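Local structure of YcgJ protein (Bacillus subtilis, 1XXL) at residues A[53-56]-A[57-60]; A[94-97]-A[98-102]; A[103-106]-A[107-110]; A[150-153]-A[154-158]; A[182-186]-A[187-191]. The protein probably acts as an S-adenosylmethionine-dependent methyltransferase, although its biological role has not been established. All coordinates share one frame; numbering follows the deposited sequence.

Interaction 1: A[53-56]-A[57-60]; sequences KEMV and EVAS
Ser60 reaches back to Val56 with two donors. Its OG lies 2.6 Å from Val56 O and its backbone N lies 3.1 Å from that same oxygen, the two coming in from opposite faces of the carbonyl plane. A first torsion that sets OG beside its own backbone N (chi1 -43°) turns the hydroxyl back along the helix, where its proton is spent on a carbonyl that already serves the main chain. The three preceding carbonyls are each met by the amide four residues on: Glu57 N to Lys53 O at 3.0 Å, Val58 N to Glu54 O, and Ala59 N to Met55 O at 2.8 Å with a nearly straight N-H...O angle of 168°. On the solvent side, Lys53 NZ and Glu57 OE2 stand 3.7 Å apart, a long salt bridge. One water closes it, accepting from Lys53 NZ at 3.0 Å and donating to Glu57 OE2 at 2.5 Å. Selenomethionine Met55 adds a light apolar touch of CE on Val58 CG2, and its N bonds to Thr52 OG1. Val56, Ala59 and Ser60 lean on strand 71-75 through Gln75 and Phe73. This is the start of the helix in a beta-alpha-beta unit of the Rossmann-like methyltransferase fold, just after Asp50, assigned to S-adenosylmethionine binding.

Interaction 2: A[94-97]-A[98-102]; sequences RYAA and HHFSD. With SO4 (sulfate ion), chain C; SO4 (sulfate ion), chain D.
Ala97 and Phe100 close a short 3-10 turn in the loop that leaves strand 88-94 of the Rossmann-like methyltransferase domain, beside the S-adenosylmethionine site. Two backbone bonds define the turn, each spanning three residues: His99 N to Ala96 O and Phe100 N to Ala97 O, both 3.0 Å. The apolar part is a CH-pi contact, with Ala97 CA 3.6 Å from the Phe100 ring centroid and only 6° off the ring normal; Ala97 CB adds to it at 3.9 Å from Phe100 CE2. Replacing Phe100 by alanine would probably strip the cover from Ala97 CA and open a gap toward Ala78 and Glu79, both assigned to cofactor binding. Among the polar rings, His98 brings CE1 to 3.2 Å from Tyr95 O while its ND1 bonds to Asp124, and His99 NE2 bonds to Asp145. The ionic contacts involve two sulfates probably taken from the crystallisation liquor. Tyr95 OH donates to O4 of the chain D sulfate in a very short bond of 2.5 Å. Arg94, an experimentally identified cofactor-binding residue, holds the chain C sulfate at its guanidinium edge: NH2 reaches O4, and NH1 lies 3.2 Å from sulfate O3 in a bond straight to 176°.

Interaction 3: A[103-106]-A[107-110]; sequences VRKA and VREV
Lys105 folds over Arg108 on the outer side of helix 103-113. From Lys105 CB the chain sets out anti to the backbone N (chi1 -179°), then bends at chi2 (45°), which carries CD over one face of the Arg108 guanidinium, 3.7 Å above its plane and toward the rim. CE follows at 4.2 Å from Arg108 NH1. NZ ends 3.8 Å from Arg108 NH1, a like-charged approach probably eased by the Glu109 carboxylate beyond: a water accepts from Lys105 NZ at 3.0 Å and donates to Glu109 OE1 at 2.6 Å. That carboxylate has firmer partners in Leu81 N, through OE2, and Arg112, through OE1. Shortening Lys105 to an alanine is likely to uncover this face of the Arg108 guanidinium and leave the bridging water without its lysine donor. Beneath, Val110 N bonds to Ala106 O at 2.8 Å. The helix turns Val103 and Val107 onto Trp157 of helix 154-163, while Ala106 packs on Phe100 and Ala78 in neighbouring loops.

Interaction 4: A[150-153]-A[154-158]; sequences RESS and LSEWQ
The extended backbone of residues 150-153 turns into helix 154-163 at Ser153, whose carbonyl O takes the Trp157 N at 3.1 Å. Ser153 and Glu156 form a capping box over this first turn: Glu156 N donates to Ser153 OG at 3.2 Å, and Ser153 N returns a bond of 2.9 Å to Glu156 OE2. The serine hydroxyl sits between its backbone N and carbonyl carbon (chi1 71°), which turns OG toward the Glu156 amide. Glu156 OE2 has a second strong donor, Arg150 NH2 at 2.8 Å, which meets it on the syn side while Ser153 N comes on the anti side, both from the same face of the carboxylate. The guanidinium takes OE2 at its edge with the two planes 87° apart, and NH2 also pairs with Asp134; the arginine would favour an ionised Glu156. Ser152 CB rests over one face of the indole, 3.7 Å above its plane. At the indole edge, a water accepts from Trp157 NE1 and donates to Ser152 O, 2.9 Å in each case.

Interaction 5: A[182-186]-A[187-191]; sequences SWIKR and GGTPA. With SO4 (sulfate ion), chain E.
At the C-terminal end of helix 180-187, Ile184 packs against Thr189, their side chains crossing at about a right angle. Ile184 CG2 and CD1 both press on the threonine hydroxyl, with CG2 lying 3.5 Å from Thr189 OG1. With chi1 at 82°, Thr189 OG1 lies between its backbone N and carbonyl carbon, facing the isoleucine, and this buried oxygen finds no polar partner in the model. Gly187 N closes the last regular turn on Trp183 O at 3.2 Å and makes a weak hydrogen bond to Ile184 O. Gly188 N then turns back to Lys185 O at 3.1 Å. The positive phi of Gly188 (53°) and the bonds turned back into the last turn fit a Schellman motif, and Ile184 and Thr189 occupy the two positions that such a motif commonly brings together. A beta carbon on Gly187 would probably crowd Thr189 CG2 at 3.2 Å. On another side of the helix, Arg186 grips a sulfate, probably from the crystallisation liquor: its NE meets sulfate O4 at 3.0 Å and its NH2 meets O3 at 3.1 Å. The Trp183 ring turns an edge toward O3, and Arg144 NH2 donates to the same ion.

Interactions 2, 3 and 4 form one packed cluster, with centres 10 to 13 Å apart. Trp157 of interaction 4 joins all three, its CH2 atom lying 3.7 Å from Ala97 CB and 3.6 Å from Val103 CG2; Phe100 of interaction 2 also packs on Ala106 of interaction 3. Interactions 1 and 5 stand apart, with no touch to the others, and interaction 1 is a surface contact. Interactions 1 and 3 share a pattern, a helix whose lysine and glutamate are bridged by water on the outside. Helix ends account for the rest: a capping box starts a helix in interaction 4, a Schellman motif finishes one in interaction 5, and interaction 2, nearest the chain centre, leads into the helix of interaction 3.

Interaction 1: A[53-56]-A[57-60]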
loop_
_atom_site.group_PDB
_atom_site.type_symbol
_atom_site.label_atom_id
_atom_site.label_comp_id
_atom_site.label_asym_id
_atom_site.label_seq_id
_atom_site.Cartn_x
_atom_site.Cartn_y
_atom_site.Cartn_z
ATOM N N LYS A 53 -17.238 4.151 -4.609
ATOM C CA LYS A 53 -17.762 4.824 -5.800
ATOM C C LYS A 53 -17.209 6.229 -5.940
ATOM O O LYS A 53 -16.889 6.680 -7.039
ATOM C CB LYS A 53 -19.296 4.894 -5.749
ATOM C CG LYS A 53 -19.900 5.972 -6.654
ATOM C CD LYS A 53 -21.448 5.936 -6.676
ATOM C CE LYS A 53 -22.019 6.804 -7.828
ATOM N NZ LYS A 53 -21.818 6.186 -9.166
ATOM N N GLU A 54 -17.105 6.905 -4.807
ATOM C CA GLU A 54 -16.654 8.282 -4.766
ATOM C C GLU A 54 -15.233 8.425 -5.310
ATOM O O GLU A 54 -14.956 9.333 -6.072
ATOM C CB GLU A 54 -16.812 8.868 -3.343
ATOM C CG GLU A 54 -16.576 7.873 -2.143
ATOM C CD GLU A 54 -17.843 7.084 -1.613
ATOM O OE1 GLU A 54 -17.981 7.023 -0.350
ATOM O OE2 GLU A 54 -18.648 6.504 -2.408
HETATM N N MSE A 55 -14.340 7.511 -4.964
HETATM C CA MSE A 55 -12.972 7.559 -5.495
HETATM C C MSE A 55 -12.921 7.214 -6.977
HETATM O O MSE A 55 -12.105 7.748 -7.721
HETATM C CB MSE A 55 -12.050 6.625 -4.711
HETATM C CG MSE A 55 -11.691 7.117 -3.293
HETATM SE SE MSE A 55 -11.011 9.018 -3.232
HETATM C CE MSE A 55 -12.575 9.859 -2.539
ATOM N N VAL A 56 -13.776 6.314 -7.413
ATOM C CA VAL A 56 -13.857 5.999 -8.841
ATOM C C VAL A 56 -14.228 7.267 -9.658
ATOM O O VAL A 56 -13.656 7.524 -10.702
ATOM C CB VAL A 56 -14.882 4.867 -9.110
ATOM C CG1 VAL A 56 -15.133 4.700 -10.583
ATOM C CG2 VAL A 56 -14.404 3.562 -8.500
ATOM N N GLU A 57 -15.184 8.041 -9.157
ATOM C CA GLU A 57 -15.606 9.275 -9.831
ATOM C C GLU A 57 -14.491 10.332 -9.785
ATOM O O GLU A 57 -14.199 10.974 -10.788
ATOM C CB GLU A 57 -16.908 9.799 -9.212
ATOM C CG GLU A 57 -18.153 8.890 -9.430
ATOM C CD GLU A 57 -18.504 8.642 -10.923
ATOM O OE1 GLU A 57 -18.166 9.484 -11.784
ATOM O OE2 GLU A 57 -19.110 7.591 -11.242
ATOM N N VAL A 58 -13.835 10.466 -8.630
ATOM C CA VAL A 58 -12.705 11.401 -8.474
ATOM C C VAL A 58 -11.573 11.047 -9.439
ATOM O O VAL A 58 -11.078 11.911 -10.157
ATOM C CB VAL A 58 -12.187 11.427 -7.004
ATOM C CG1 VAL A 58 -10.867 12.189 -6.878
ATOM C CG2 VAL A 58 -13.218 12.062 -6.088
ATOM N N ALA A 59 -11.176 9.778 -9.484
ATOM C CA ALA A 59 -10.083 9.381 -10.371
ATOM C C ALA A 59 -10.413 9.618 -11.842
ATOM O O ALA A 59 -9.564 10.095 -12.597
ATOM C CB ALA A 59 -9.663 7.921 -10.129
ATOM N N SER A 60 -11.636 9.288 -12.252
ATOM C CA SER A 60 -12.036 9.441 -13.655
ATOM C C SER A 60 -12.046 10.911 -14.079
ATOM O O SER A 60 -11.645 11.233 -15.191
ATOM C CB SER A 60 -13.417 8.845 -13.934
ATOM O OG SER A 60 -13.601 7.600 -13.309
HETATM O O HOH W 1 -19.068 5.370 -10.071
#

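Interaction 2: A[94-97]-A[98-102]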
loop_
_atom_site.group_PDB
_atom_site.type_symbol
_atom_site.label_atom_id
_atom_site.label_comp_id
_atom_site.label_asym_id
_atom_site.label_seq_id
_atom_site.Cartn_x
_atom_site.Cartn_y
_atom_site.Cartn_z
ATOM N N ARG A 94 -0.237 0.254 -3.950
ATOM C CA ARG A 94 0.551 1.237 -3.196
ATOM C C ARG A 94 -0.184 1.726 -1.964
ATOM O O ARG A 94 -1.243 2.334 -2.067
ATOM C CB ARG A 94 0.945 2.416 -4.077
ATOM C CG ARG A 94 1.947 3.371 -3.397
ATOM C CD ARG A 94 2.560 4.370 -4.382
ATOM N NE ARG A 94 1.527 5.241 -4.956
ATOM C CZ ARG A 94 1.544 6.574 -4.989
ATOM N NH1 ARG A 94 2.552 7.271 -4.475
ATOM N NH2 ARG A 94 0.535 7.221 -5.549
ATOM N N TYR A 95 0.373 1.421 -0.800
ATOM C CA TYR A 95 -0.210 1.740 0.497
ATOM C C TYR A 95 -1.693 1.396 0.596
ATOM O O TYR A 95 -2.482 2.134 1.176
ATOM C CB TYR A 95 0.069 3.209 0.884
ATOM C CG TYR A 95 1.553 3.531 1.024
ATOM C CD1 TYR A 95 2.337 2.901 1.988
ATOM C CD2 TYR A 95 2.162 4.479 0.206
ATOM C CE1 TYR A 95 3.695 3.215 2.149
ATOM C CE2 TYR A 95 3.541 4.794 0.340
ATOM C CZ TYR A 95 4.292 4.164 1.311
ATOM O OH TYR A 95 5.621 4.451 1.440
ATOM N N ALA A 96 -2.072 0.249 0.040
ATOM C CA ALA A 96 -3.465 -0.183 0.071
ATOM C C ALA A 96 -3.688 -1.492 0.823
ATOM O O ALA A 96 -4.754 -1.695 1.373
ATOM C CB ALA A 96 -3.982 -0.318 -1.362
ATOM N N ALA A 97 -2.708 -2.389 0.820
ATOM C CA ALA A 97 -2.893 -3.745 1.383
ATOM C C ALA A 97 -3.327 -3.768 2.847
ATOM O O ALA A 97 -4.087 -4.662 3.260
ATOM C CB ALA A 97 -1.640 -4.568 1.210
ATOM N N HIS A 98 -2.849 -2.804 3.631
ATOM C CA HIS A 98 -3.236 -2.739 5.043
ATOM C C HIS A 98 -4.733 -2.497 5.266
ATOM O O HIS A 98 -5.223 -2.670 6.377
ATOM C CB HIS A 98 -2.381 -1.727 5.837
ATOM C CG HIS A 98 -2.462 -0.318 5.341
ATOM N ND1 HIS A 98 -1.570 0.202 4.423
ATOM C CD2 HIS A 98 -3.296 0.699 5.674
ATOM C CE1 HIS A 98 -1.875 1.470 4.195
ATOM N NE2 HIS A 98 -2.924 1.790 4.934
ATOM N N HIS A 99 -5.444 -2.115 4.211
ATOM C CA HIS A 99 -6.894 -1.941 4.242
ATOM C C HIS A 99 -7.678 -3.151 3.719
ATOM O O HIS A 99 -8.890 -3.144 3.800
ATOM C CB HIS A 99 -7.307 -0.732 3.399
ATOM C CG HIS A 99 -6.931 0.583 3.991
ATOM N ND1 HIS A 99 -6.382 1.600 3.241
ATOM C CD2 HIS A 99 -7.024 1.050 5.259
ATOM C CE1 HIS A 99 -6.157 2.643 4.025
ATOM N NE2 HIS A 99 -6.529 2.330 5.258
ATOM N N PHE A 100 -7.011 -4.174 3.184
ATOM C CA PHE A 100 -7.710 -5.354 2.659
ATOM C C PHE A 100 -8.397 -6.110 3.790
ATOM O O PHE A 100 -7.798 -6.335 4.807
ATOM C CB PHE A 100 -6.738 -6.341 1.985
ATOM C CG PHE A 100 -6.100 -5.850 0.726
ATOM C CD1 PHE A 100 -6.523 -4.705 0.084
ATOM C CD2 PHE A 100 -5.068 -6.564 0.174
ATOM C CE1 PHE A 100 -5.916 -4.303 -1.088
ATOM C CE2 PHE A 100 -4.463 -6.160 -0.997
ATOM C CZ PHE A 100 -4.901 -5.035 -1.627
ATOM N N SER A 101 -9.633 -6.540 3.584
ATOM C CA SER A 101 -10.352 -7.316 4.599
ATOM C C SER A 101 -9.815 -8.751 4.688
ATOM O O SER A 101 -9.957 -9.405 5.728
ATOM C CB SER A 101 -11.858 -7.337 4.287
ATOM O OG SER A 101 -12.086 -7.975 3.039
ATOM N N ASP A 102 -9.223 -9.243 3.594
ATOM C CA ASP A 102 -8.659 -10.595 3.549
ATOM C C ASP A 102 -7.468 -10.616 2.594
ATOM O O ASP A 102 -7.581 -10.960 1.421
ATOM C CB ASP A 102 -9.747 -11.615 3.155
ATOM C CG ASP A 102 -9.292 -13.064 3.272
ATOM O OD1 ASP A 102 -8.091 -13.358 3.457
ATOM O OD2 ASP A 102 -10.167 -13.939 3.154
HETATM S S SO4 C . 1.399 10.923 -5.171
HETATM O O1 SO4 C . 1.507 10.565 -6.579
HETATM O O2 SO4 C . 1.220 12.373 -5.071
HETATM O O3 SO4 C . 2.612 10.500 -4.482
HETATM O O4 SO4 C . 0.247 10.270 -4.537
HETATM S S SO4 D . 6.974 7.418 -0.092
HETATM O O1 SO4 D . 8.171 6.642 0.098
HETATM O O2 SO4 D . 6.741 7.703 -1.514
HETATM O O3 SO4 D . 7.090 8.635 0.633
HETATM O O4 SO4 D . 5.884 6.745 0.517
#

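Interaction 3: A[103-106]-A[107-110]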
loop_
_atom_site.group_PDB
_atom_site.type_symbol
_atom_site.label_atom_id
_atom_site.label_comp_id
_atom_site.label_asym_id
_atom_site.label_seq_id
_atom_site.Cartn_x
_atom_site.Cartn_y
_atom_site.Cartn_z
ATOM N N VAL A 103 -6.314 -10.262 3.129
ATOM C CA VAL A 103 -5.099 -10.122 2.328
ATOM C C VAL A 103 -4.691 -11.443 1.656
ATOM O O VAL A 103 -4.243 -11.437 0.504
ATOM C CB VAL A 103 -3.931 -9.466 3.146
ATOM C CG1 VAL A 103 -3.532 -10.296 4.386
ATOM C CG2 VAL A 103 -2.736 -9.215 2.244
ATOM N N ARG A 104 -4.900 -12.574 2.340
ATOM C CA ARG A 104 -4.598 -13.883 1.765
ATOM C C ARG A 104 -5.387 -14.164 0.472
ATOM O O ARG A 104 -4.838 -14.652 -0.499
ATOM C CB ARG A 104 -4.882 -15.004 2.781
ATOM C CG ARG A 104 -3.879 -15.129 3.936
ATOM C CD ARG A 104 -2.496 -15.626 3.495
ATOM N NE ARG A 104 -2.468 -16.774 2.555
ATOM C CZ ARG A 104 -1.512 -17.702 2.481
ATOM N NH1 ARG A 104 -0.473 -17.737 3.321
ATOM N NH2 ARG A 104 -1.642 -18.664 1.583
ATOM N N LYS A 105 -6.678 -13.857 0.486
ATOM C CA LYS A 105 -7.520 -13.947 -0.707
ATOM C C LYS A 105 -7.135 -12.893 -1.770
ATOM O O LYS A 105 -7.159 -13.192 -2.956
ATOM C CB LYS A 105 -8.992 -13.831 -0.300
ATOM C CG LYS A 105 -10.011 -13.920 -1.447
ATOM C CD LYS A 105 -9.730 -15.065 -2.450
ATOM C CE LYS A 105 -10.998 -15.455 -3.227
ATOM N NZ LYS A 105 -10.787 -16.724 -3.997
ATOM N N ALA A 106 -6.745 -11.682 -1.349
ATOM C CA ALA A 106 -6.255 -10.634 -2.280
ATOM C C ALA A 106 -5.050 -11.133 -3.119
ATOM O O ALA A 106 -5.056 -11.024 -4.342
ATOM C CB ALA A 106 -5.887 -9.364 -1.518
ATOM N N VAL A 107 -4.042 -11.703 -2.454
ATOM C CA VAL A 107 -2.841 -12.205 -3.130
ATOM C C VAL A 107 -3.155 -13.346 -4.060
ATOM O O VAL A 107 -2.547 -13.474 -5.120
ATOM C CB VAL A 107 -1.742 -12.659 -2.127
ATOM C CG1 VAL A 107 -0.533 -13.263 -2.877
ATOM C CG2 VAL A 107 -1.283 -11.476 -1.279
ATOM N N ARG A 108 -4.102 -14.191 -3.661
ATOM C CA ARG A 108 -4.533 -15.287 -4.498
ATOM C C ARG A 108 -5.153 -14.735 -5.797
ATOM O O ARG A 108 -4.892 -15.235 -6.895
ATOM C CB ARG A 108 -5.518 -16.159 -3.693
ATOM C CG ARG A 108 -5.885 -17.491 -4.283
ATOM C CD ARG A 108 -6.952 -18.216 -3.410
ATOM N NE ARG A 108 -6.751 -17.923 -1.979
ATOM C CZ ARG A 108 -7.678 -18.039 -1.019
ATOM N NH1 ARG A 108 -8.900 -18.510 -1.288
ATOM N NH2 ARG A 108 -7.369 -17.707 0.234
ATOM N N GLU A 109 -5.952 -13.687 -5.669
ATOM C CA GLU A 109 -6.572 -13.025 -6.824
ATOM C C GLU A 109 -5.543 -12.299 -7.705
ATOM O O GLU A 109 -5.607 -12.393 -8.933
ATOM C CB GLU A 109 -7.660 -12.042 -6.359
ATOM C CG GLU A 109 -8.977 -12.694 -6.029
ATOM C CD GLU A 109 -9.713 -13.240 -7.270
ATOM O OE1 GLU A 109 -9.611 -14.471 -7.493
ATOM O OE2 GLU A 109 -10.376 -12.467 -8.014
ATOM N N VAL A 110 -4.605 -11.587 -7.067
ATOM C CA VAL A 110 -3.507 -10.945 -7.771
ATOM C C VAL A 110 -2.758 -11.980 -8.603
ATOM O O VAL A 110 -2.549 -11.764 -9.791
ATOM C CB VAL A 110 -2.528 -10.234 -6.811
ATOM C CG1 VAL A 110 -1.201 -9.939 -7.484
ATOM C CG2 VAL A 110 -3.151 -8.972 -6.288
HETATM O O HOH W 2 -8.685 -16.477 -6.085
#

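Interaction 4: A[150-153]-A[154-158]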
loop_
_atom_site.group_PDB
_atom_site.type_symbol
_atom_site.label_atom_id
_atom_site.label_comp_id
_atom_site.label_asym_id
_atom_site.label_seq_id
_atom_site.Cartn_x
_atom_site.Cartn_y
_atom_site.Cartn_z
ATOM N N ARG A 150 -4.894 -4.612 8.872
ATOM C CA ARG A 150 -3.625 -5.106 9.405
ATOM C C ARG A 150 -2.522 -4.852 8.402
ATOM O O ARG A 150 -2.732 -5.040 7.216
ATOM C CB ARG A 150 -3.701 -6.622 9.712
ATOM C CG ARG A 150 -2.319 -7.228 10.012
ATOM C CD ARG A 150 -2.335 -8.674 10.437
ATOM N NE ARG A 150 -0.962 -9.173 10.497
ATOM C CZ ARG A 150 -0.094 -8.914 11.470
ATOM N NH1 ARG A 150 -0.453 -8.162 12.518
ATOM N NH2 ARG A 150 1.146 -9.407 11.396
ATOM N N GLU A 151 -1.363 -4.403 8.893
ATOM C CA GLU A 151 -0.151 -4.402 8.104
ATOM C C GLU A 151 0.645 -5.653 8.463
ATOM O O GLU A 151 1.037 -5.873 9.637
ATOM C CB GLU A 151 0.647 -3.083 8.233
ATOM C CG GLU A 151 1.318 -2.770 9.550
ATOM C CD GLU A 151 1.386 -1.253 9.822
ATOM O OE1 GLU A 151 2.417 -0.623 9.490
ATOM O OE2 GLU A 151 0.388 -0.694 10.352
ATOM N N SER A 152 0.824 -6.485 7.441
ATOM C CA SER A 152 1.462 -7.773 7.574
ATOM C C SER A 152 2.965 -7.594 7.775
ATOM O O SER A 152 3.551 -6.549 7.414
ATOM C CB SER A 152 1.212 -8.639 6.323
ATOM O OG SER A 152 -0.158 -8.912 6.096
ATOM N N SER A 153 3.596 -8.619 8.354
ATOM C CA SER A 153 5.051 -8.667 8.446
ATOM C C SER A 153 5.660 -9.130 7.117
ATOM O O SER A 153 4.947 -9.654 6.260
ATOM C CB SER A 153 5.464 -9.602 9.599
ATOM O OG SER A 153 5.204 -10.949 9.272
ATOM N N LEU A 154 6.974 -8.954 6.948
ATOM C CA LEU A 154 7.672 -9.430 5.746
ATOM C C LEU A 154 7.690 -10.957 5.601
ATOM O O LEU A 154 7.581 -11.490 4.497
ATOM C CB LEU A 154 9.101 -8.867 5.670
ATOM C CG LEU A 154 9.169 -7.326 5.627
ATOM C CD1 LEU A 154 10.611 -6.866 5.492
ATOM C CD2 LEU A 154 8.322 -6.736 4.556
ATOM N N SER A 155 7.831 -11.649 6.721
ATOM C CA SER A 155 7.598 -13.100 6.790
ATOM C C SER A 155 6.293 -13.520 6.206
ATOM O O SER A 155 6.227 -14.463 5.435
ATOM C CB SER A 155 7.503 -13.518 8.263
ATOM O OG SER A 155 8.759 -13.833 8.665
ATOM N N GLU A 156 5.236 -12.864 6.657
ATOM C CA GLU A 156 3.909 -13.155 6.150
ATOM C C GLU A 156 3.787 -12.931 4.650
ATOM O O GLU A 156 3.192 -13.746 3.967
ATOM C CB GLU A 156 2.852 -12.368 6.916
ATOM C CG GLU A 156 2.706 -12.863 8.344
ATOM C CD GLU A 156 1.788 -12.000 9.197
ATOM O OE1 GLU A 156 1.149 -12.575 10.112
ATOM O OE2 GLU A 156 1.708 -10.758 8.987
ATOM N N TRP A 157 4.336 -11.830 4.128
ATOM C CA TRP A 157 4.322 -11.599 2.677
ATOM C C TRP A 157 5.086 -12.655 1.934
ATOM O O TRP A 157 4.648 -13.120 0.889
ATOM C CB TRP A 157 4.933 -10.241 2.320
ATOM C CG TRP A 157 4.008 -9.092 2.593
ATOM C CD1 TRP A 157 4.187 -8.100 3.498
ATOM C CD2 TRP A 157 2.762 -8.834 1.952
ATOM N NE1 TRP A 157 3.143 -7.217 3.442
ATOM C CE2 TRP A 157 2.243 -7.651 2.513
ATOM C CE3 TRP A 157 2.043 -9.478 0.942
ATOM C CZ2 TRP A 157 1.019 -7.085 2.096
ATOM C CZ3 TRP A 157 0.825 -8.925 0.525
ATOM C CH2 TRP A 157 0.328 -7.738 1.103
ATOM N N GLN A 158 6.252 -13.024 2.453
ATOM C CA GLN A 158 7.022 -14.090 1.818
ATOM C C GLN A 158 6.243 -15.411 1.755
ATOM O O GLN A 158 6.287 -16.092 0.721
ATOM C CB GLN A 158 8.342 -14.319 2.525
ATOM C CG GLN A 158 9.283 -13.186 2.362
ATOM C CD GLN A 158 10.445 -13.320 3.264
ATOM O OE1 GLN A 158 11.102 -14.343 3.285
ATOM N NE2 GLN A 158 10.721 -12.287 4.001
HETATM O O HOH W 3 2.633 -4.935 5.227
#

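Interaction 5: A[182-186]-A[187-191]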
loop_
_atom_site.group_PDB
_atom_site.type_symbol
_atom_site.label_atom_id
_atom_site.label_comp_id
_atom_site.label_asym_id
_atom_site.label_seq_id
_atom_site.Cartn_x
_atom_site.Cartn_y
_atom_site.Cartn_z
ATOM N N SER A 182 0.542 16.964 11.151
ATOM C CA SER A 182 -0.038 16.816 9.831
ATOM C C SER A 182 -0.788 15.485 9.681
ATOM O O SER A 182 -1.873 15.434 9.123
ATOM C CB SER A 182 1.084 16.950 8.815
ATOM O OG SER A 182 0.662 16.515 7.555
ATOM N N TRP A 183 -0.201 14.416 10.201
ATOM C CA TRP A 183 -0.802 13.080 10.190
ATOM C C TRP A 183 -2.154 13.037 10.919
ATOM O O TRP A 183 -3.095 12.416 10.454
ATOM C CB TRP A 183 0.194 12.143 10.875
ATOM C CG TRP A 183 -0.101 10.689 10.859
ATOM C CD1 TRP A 183 -0.101 9.877 9.787
ATOM C CD2 TRP A 183 -0.353 9.866 11.993
ATOM N NE1 TRP A 183 -0.356 8.592 10.175
ATOM C CE2 TRP A 183 -0.528 8.565 11.527
ATOM C CE3 TRP A 183 -0.475 10.117 13.368
ATOM C CZ2 TRP A 183 -0.789 7.492 12.379
ATOM C CZ3 TRP A 183 -0.743 9.070 14.209
ATOM C CH2 TRP A 183 -0.902 7.762 13.714
ATOM N N ILE A 184 -2.233 13.690 12.071
ATOM C CA ILE A 184 -3.482 13.792 12.820
ATOM C C ILE A 184 -4.526 14.599 12.065
ATOM O O ILE A 184 -5.667 14.170 11.979
ATOM C CB ILE A 184 -3.263 14.414 14.198
ATOM C CG1 ILE A 184 -2.464 13.459 15.091
ATOM C CG2 ILE A 184 -4.608 14.800 14.854
ATOM C CD1 ILE A 184 -3.108 12.104 15.368
ATOM N N LYS A 185 -4.129 15.755 11.527
ATOM C CA LYS A 185 -5.029 16.573 10.689
ATOM C C LYS A 185 -5.606 15.828 9.470
ATOM O O LYS A 185 -6.806 15.846 9.261
ATOM C CB LYS A 185 -4.339 17.870 10.236
ATOM C CG LYS A 185 -4.370 18.976 11.278
ATOM C CD LYS A 185 -3.895 20.332 10.704
ATOM C CE LYS A 185 -4.992 21.066 9.887
ATOM N NZ LYS A 185 -4.490 22.358 9.245
ATOM N N ARG A 186 -4.763 15.152 8.697
ATOM C CA ARG A 186 -5.219 14.372 7.533
ATOM C C ARG A 186 -6.120 13.183 7.897
ATOM O O ARG A 186 -6.895 12.710 7.057
ATOM C CB ARG A 186 -4.025 13.831 6.746
ATOM C CG ARG A 186 -3.147 14.893 6.099
ATOM C CD ARG A 186 -2.150 14.257 5.108
ATOM N NE ARG A 186 -1.241 13.310 5.769
ATOM C CZ ARG A 186 0.023 13.553 6.124
ATOM N NH1 ARG A 186 0.587 14.725 5.874
ATOM N NH2 ARG A 186 0.739 12.607 6.731
ATOM N N GLY A 187 -5.981 12.668 9.121
ATOM C CA GLY A 187 -6.858 11.615 9.626
ATOM C C GLY A 187 -8.166 12.129 10.233
ATOM O O GLY A 187 -9.062 11.343 10.496
ATOM N N GLY A 188 -8.270 13.438 10.470
ATOM C CA GLY A 188 -9.418 14.028 11.179
ATOM C C GLY A 188 -9.738 13.399 12.541
ATOM O O GLY A 188 -10.909 13.332 12.940
ATOM N N THR A 189 -8.709 12.962 13.273
ATOM C CA THR A 189 -8.927 12.171 14.490
ATOM C C THR A 189 -9.433 13.096 15.600
ATOM O O THR A 189 -8.859 14.168 15.824
ATOM C CB THR A 189 -7.658 11.346 14.946
ATOM O OG1 THR A 189 -6.752 12.164 15.688
ATOM C CG2 THR A 189 -6.916 10.757 13.765
ATOM N N PRO A 190 -10.543 12.717 16.260
ATOM C CA PRO A 190 -11.059 13.521 17.381
ATOM C C PRO A 190 -10.191 13.452 18.642
ATOM O O PRO A 190 -9.389 12.534 18.778
ATOM C CB PRO A 190 -12.442 12.912 17.659
ATOM C CG PRO A 190 -12.724 11.985 16.509
ATOM C CD PRO A 190 -11.397 11.554 15.986
ATOM N N ALA A 191 -10.407 14.399 19.557
ATOM C CA ALA A 191 -9.548 14.605 20.727
ATOM C C ALA A 191 -9.309 13.360 21.587
ATOM O O ALA A 191 -8.185 13.094 22.022
ATOM C CB ALA A 191 -10.106 15.759 21.603
HETATM S S SO4 E . -1.450 9.547 5.168
HETATM O O1 SO4 E . -2.011 8.240 5.502
HETATM O O2 SO4 E . -1.069 9.555 3.750
HETATM O O3 SO4 E . -0.238 9.807 5.956
HETATM O O4 SO4 E . -2.488 10.549 5.424
#